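PDB 1S2X: Cag-Z from Helicobacter pylori, which is of unknown function but is encoded in the cag pathogenicity island, which specifies a type IV secretion system, and probably serves that system. Local coordinates for residues 84-95 / 177-185. The protein carries 1 engineered substitution. Residues are numbered along the deposited sequence; the frame is centred on the assembly and turned at random.
Sequences VLASYNRCKQEK and TKYIILSKN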
loop_
_atom_site.group_PDB
_atom_site.type_symbol
_atom_site.label_atom_id
_atom_site.label_comp_id
_atom_site.label_asym_id
_atom_site.label_seq_id
_atom_site.Cartn_x
_atom_site.Cartn_y
_atom_site.Cartn_z
ATOM N N VAL A 84 -5.416 0.865 -7.762
ATOM C CA VAL A 84 -5.691 -0.478 -8.259
ATOM C C VAL A 84 -6.787 -0.458 -9.323
ATOM O O VAL A 84 -6.654 -1.144 -10.340
ATOM C CB VAL A 84 -6.088 -1.430 -7.123
ATOM C CG1 VAL A 84 -6.648 -2.747 -7.657
ATOM C CG2 VAL A 84 -4.875 -1.674 -6.234
ATOM N N LEU A 85 -7.829 0.323 -9.056
ATOM C CA LEU A 85 -8.956 0.434 -9.970
ATOM C C LEU A 85 -8.495 1.024 -11.301
ATOM O O LEU A 85 -8.776 0.469 -12.366
ATOM C CB LEU A 85 -10.066 1.267 -9.338
ATOM C CG LEU A 85 -11.371 1.376 -10.133
ATOM C CD1 LEU A 85 -12.019 0.013 -10.316
ATOM C CD2 LEU A 85 -12.324 2.342 -9.452
ATOM N N ALA A 86 -7.791 2.144 -11.194
ATOM C CA ALA A 86 -7.310 2.904 -12.332
ATOM C C ALA A 86 -6.374 2.063 -13.211
ATOM O O ALA A 86 -6.424 2.249 -14.429
ATOM C CB ALA A 86 -6.585 4.177 -11.927
ATOM N N SER A 87 -5.587 1.210 -12.590
ATOM C CA SER A 87 -4.653 0.286 -13.211
ATOM C C SER A 87 -5.423 -0.816 -13.943
ATOM O O SER A 87 -5.071 -1.214 -15.052
ATOM C CB SER A 87 -3.714 -0.327 -12.167
ATOM O OG SER A 87 -2.729 0.589 -11.718
ATOM N N TYR A 88 -6.482 -1.295 -13.298
ATOM C CA TYR A 88 -7.362 -2.321 -13.830
ATOM C C TYR A 88 -8.087 -1.846 -15.092
ATOM O O TYR A 88 -8.184 -2.574 -16.067
ATOM C CB TYR A 88 -8.423 -2.714 -12.810
ATOM C CG TYR A 88 -9.466 -3.681 -13.324
ATOM C CD1 TYR A 88 -10.790 -3.295 -13.463
ATOM C CD2 TYR A 88 -9.121 -4.984 -13.659
ATOM C CE1 TYR A 88 -11.750 -4.173 -13.931
ATOM C CE2 TYR A 88 -10.076 -5.866 -14.125
ATOM C CZ TYR A 88 -11.384 -5.461 -14.256
ATOM O OH TYR A 88 -12.328 -6.346 -14.725
ATOM N N ASN A 89 -8.567 -0.617 -14.998
ATOM C CA ASN A 89 -9.300 0.067 -16.042
ATOM C C ASN A 89 -8.413 0.305 -17.256
ATOM O O ASN A 89 -8.892 0.182 -18.384
ATOM C CB ASN A 89 -9.855 1.377 -15.499
ATOM C CG ASN A 89 -11.083 1.190 -14.629
ATOM O OD1 ASN A 89 -11.513 2.130 -13.951
ATOM N ND2 ASN A 89 -11.668 -0.001 -14.638
ATOM N N ARG A 90 -7.145 0.626 -17.035
ATOM C CA ARG A 90 -6.178 0.783 -18.124
ATOM C C ARG A 90 -5.854 -0.555 -18.774
ATOM O O ARG A 90 -5.889 -0.732 -19.993
ATOM C CB ARG A 90 -4.906 1.442 -17.594
ATOM C CG ARG A 90 -3.781 1.655 -18.585
ATOM C CD ARG A 90 -4.272 2.168 -19.930
ATOM N NE ARG A 90 -3.297 1.905 -20.993
ATOM C CZ ARG A 90 -3.266 2.555 -22.151
ATOM N NH1 ARG A 90 -2.345 2.246 -23.050
ATOM N NH2 ARG A 90 -4.145 3.510 -22.418
ATOM N N CYS A 91 -5.527 -1.562 -17.964
ATOM C CA CYS A 91 -5.202 -2.871 -18.518
ATOM C C CYS A 91 -6.379 -3.534 -19.219
ATOM O O CYS A 91 -6.181 -4.273 -20.195
ATOM C CB CYS A 91 -4.675 -3.790 -17.408
ATOM S SG CYS A 91 -3.139 -3.169 -16.658
ATOM N N LYS A 92 -7.601 -3.299 -18.748
ATOM C CA LYS A 92 -8.762 -3.945 -19.347
ATOM C C LYS A 92 -9.004 -3.438 -20.775
ATOM O O LYS A 92 -9.329 -4.258 -21.636
ATOM C CB LYS A 92 -10.026 -3.746 -18.509
ATOM C CG LYS A 92 -11.059 -4.842 -18.748
ATOM C CD LYS A 92 -11.870 -5.121 -17.497
ATOM C CE LYS A 92 -13.298 -5.535 -17.795
ATOM N NZ LYS A 92 -14.029 -4.483 -18.564
ATOM N N GLN A 93 -8.834 -2.142 -20.951
ATOM C CA GLN A 93 -8.940 -1.398 -22.186
ATOM C C GLN A 93 -7.834 -1.847 -23.140
ATOM O O GLN A 93 -8.077 -2.149 -24.307
ATOM C CB GLN A 93 -8.842 0.108 -21.944
ATOM C CG GLN A 93 -8.200 0.895 -23.077
ATOM C CD GLN A 93 -8.593 2.362 -23.072
ATOM O OE1 GLN A 93 -8.078 3.172 -23.850
ATOM N NE2 GLN A 93 -9.525 2.720 -22.191
ATOM N N GLU A 94 -6.615 -1.897 -22.610
ATOM C CA GLU A 94 -5.499 -2.420 -23.396
ATOM C C GLU A 94 -5.858 -3.833 -23.854
ATOM O O GLU A 94 -5.793 -4.147 -25.045
ATOM C CB GLU A 94 -4.194 -2.411 -22.607
ATOM C CG GLU A 94 -3.583 -1.032 -22.418
ATOM C CD GLU A 94 -2.161 -1.055 -21.893
ATOM O OE1 GLU A 94 -1.445 -2.069 -22.032
ATOM O OE2 GLU A 94 -1.742 -0.016 -21.341
ATOM N N LYS A 95 -6.247 -4.660 -22.881
ATOM C CA LYS A 95 -6.599 -6.045 -23.157
ATOM C C LYS A 95 -7.620 -6.131 -24.285
ATOM O O LYS A 95 -7.515 -6.966 -25.182
ATOM C CB LYS A 95 -7.151 -6.755 -21.921
ATOM C CG LYS A 95 -6.870 -8.255 -21.954
ATOM C CD LYS A 95 -7.632 -9.007 -20.870
ATOM C CE LYS A 95 -8.725 -9.875 -21.476
ATOM N NZ LYS A 95 -8.871 -11.163 -20.741
ATOM N N THR A 177 -7.823 -11.173 -7.675
ATOM C CA THR A 177 -9.005 -11.427 -8.491
ATOM C C THR A 177 -9.025 -10.627 -9.781
ATOM O O THR A 177 -9.576 -11.061 -10.797
ATOM C CB THR A 177 -10.282 -11.069 -7.706
ATOM O OG1 THR A 177 -10.246 -11.857 -6.519
ATOM C CG2 THR A 177 -11.523 -11.436 -8.503
ATOM N N LYS A 178 -8.426 -9.436 -9.736
ATOM C CA LYS A 178 -8.396 -8.624 -10.951
ATOM C C LYS A 178 -7.328 -9.178 -11.889
ATOM O O LYS A 178 -7.428 -9.102 -13.112
ATOM C CB LYS A 178 -8.163 -7.156 -10.610
ATOM C CG LYS A 178 -9.399 -6.410 -10.118
ATOM C CD LYS A 178 -9.026 -5.023 -9.624
ATOM C CE LYS A 178 -10.173 -4.030 -9.767
ATOM N NZ LYS A 178 -11.089 -4.064 -8.591
ATOM N N TYR A 179 -6.290 -9.751 -11.280
ATOM C CA TYR A 179 -5.248 -10.416 -12.046
ATOM C C TYR A 179 -5.857 -11.604 -12.798
ATOM O O TYR A 179 -5.552 -11.806 -13.968
ATOM C CB TYR A 179 -4.102 -10.900 -11.161
ATOM C CG TYR A 179 -3.101 -11.774 -11.883
ATOM C CD1 TYR A 179 -3.135 -13.158 -11.804
ATOM C CD2 TYR A 179 -2.108 -11.188 -12.660
ATOM C CE1 TYR A 179 -2.213 -13.936 -12.472
ATOM C CE2 TYR A 179 -1.179 -11.956 -13.335
ATOM C CZ TYR A 179 -1.239 -13.326 -13.234
ATOM O OH TYR A 179 -0.314 -14.095 -13.900
ATOM N N ILE A 180 -6.669 -12.371 -12.079
ATOM C CA ILE A 180 -7.380 -13.495 -12.684
ATOM C C ILE A 180 -8.069 -13.015 -13.957
ATOM O O ILE A 180 -7.823 -13.485 -15.059
ATOM C CB ILE A 180 -8.436 -14.081 -11.738
ATOM C CG1 ILE A 180 -7.844 -14.842 -10.545
ATOM C CG2 ILE A 180 -9.413 -14.967 -12.490
ATOM C CD1 ILE A 180 -6.336 -14.968 -10.621
ATOM N N ILE A 181 -8.933 -12.029 -13.754
ATOM C CA ILE A 181 -9.702 -11.463 -14.854
ATOM C C ILE A 181 -8.803 -11.044 -16.010
ATOM O O ILE A 181 -8.994 -11.493 -17.139
ATOM C CB ILE A 181 -10.547 -10.271 -14.360
ATOM C CG1 ILE A 181 -11.505 -10.608 -13.217
ATOM C CG2 ILE A 181 -11.313 -9.633 -15.507
ATOM C CD1 ILE A 181 -12.534 -9.523 -12.978
ATOM N N LEU A 182 -7.825 -10.191 -15.746
ATOM C CA LEU A 182 -6.996 -9.612 -16.789
ATOM C C LEU A 182 -6.143 -10.643 -17.509
ATOM O O LEU A 182 -5.721 -10.452 -18.652
ATOM C CB LEU A 182 -6.071 -8.549 -16.180
ATOM C CG LEU A 182 -6.713 -7.203 -15.872
ATOM C CD1 LEU A 182 -5.724 -6.281 -15.165
ATOM C CD2 LEU A 182 -7.227 -6.536 -17.139
ATOM N N SER A 183 -5.854 -11.760 -16.844
ATOM C CA SER A 183 -4.921 -12.687 -17.470
ATOM C C SER A 183 -5.602 -13.795 -18.270
ATOM O O SER A 183 -4.874 -14.614 -18.849
ATOM C CB SER A 183 -4.046 -13.313 -16.379
ATOM O OG SER A 183 -4.844 -14.133 -15.541
ATOM N N LYS A 184 -6.925 -13.815 -18.287
ATOM C CA LYS A 184 -7.743 -14.864 -18.864
ATOM C C LYS A 184 -7.192 -15.422 -20.174
ATOM O O LYS A 184 -7.292 -14.788 -21.216
ATOM C CB LYS A 184 -9.182 -14.371 -19.124
ATOM C CG LYS A 184 -9.931 -15.311 -20.058
ATOM C CD LYS A 184 -10.132 -16.659 -19.387
ATOM C CE LYS A 184 -11.027 -16.535 -18.171
ATOM N NZ LYS A 184 -12.437 -16.943 -18.448
ATOM N N ASN A 185 -6.614 -16.613 -20.081
ATOM C CA ASN A 185 -5.991 -17.310 -21.195
ATOM C C ASN A 185 -6.783 -17.162 -22.496
ATOM O O ASN A 185 -7.957 -16.735 -22.490
ATOM C CB ASN A 185 -5.827 -18.807 -20.830
ATOM C CG ASN A 185 -5.000 -18.979 -19.559
ATOM O OD1 ASN A 185 -3.781 -18.822 -19.578
ATOM N ND2 ASN A 185 -5.670 -19.314 -18.455
#
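With chi1 at 174°, the Y88 side chain leaves helix 84-95 with CG anti to the backbone N and reaches across to helix 177-183, where it lies between K178 and L182 of successive turns. K178 sets out the other way, its CG anti to the carbonyl carbon (chi1 -79°), and its extended methylenes run over one face of the Y88 ring, the two side chains crossing at about a right angle. The resulting CH-pi contact places K178 CE 4.1 Å from the centroid of the Y88 ring. The ammonium group lies farther off, giving at most a weak cation-pi attraction, and its salt bridge is with D174, one turn earlier on its own helix. One carbon closer to the backbone than CE, K178 CD meets V84 CG1 at 3.8 Å. At the ring edge, I181 CG2 comes within 3.5 Å of Y88 OH.

L182 fills the next level: its CD1 packs obliquely on Y88 and approaches C91 CB to 3.5 Å, while CD2 rests against the backbone of K92, 3.6 Å from K92 N. Beyond it, K95 stretches over the C-terminal end of the partner helix, with CD 3.3 Å from L182 O and NZ beside K184 CB.

The contact is thus mainly apolar, with lysine methylenes flanking a tyrosine-leucine centre. Helices 74-101 and 161-183 run nearly parallel here, the short axes inclined by 11° and 10.3 Å apart. Helix 105-135 packs alongside both, through I115 against C91 and S116 against S183, completing a three-helix bundle, while F12 and helix 14-23 cover other parts of helix 74-101.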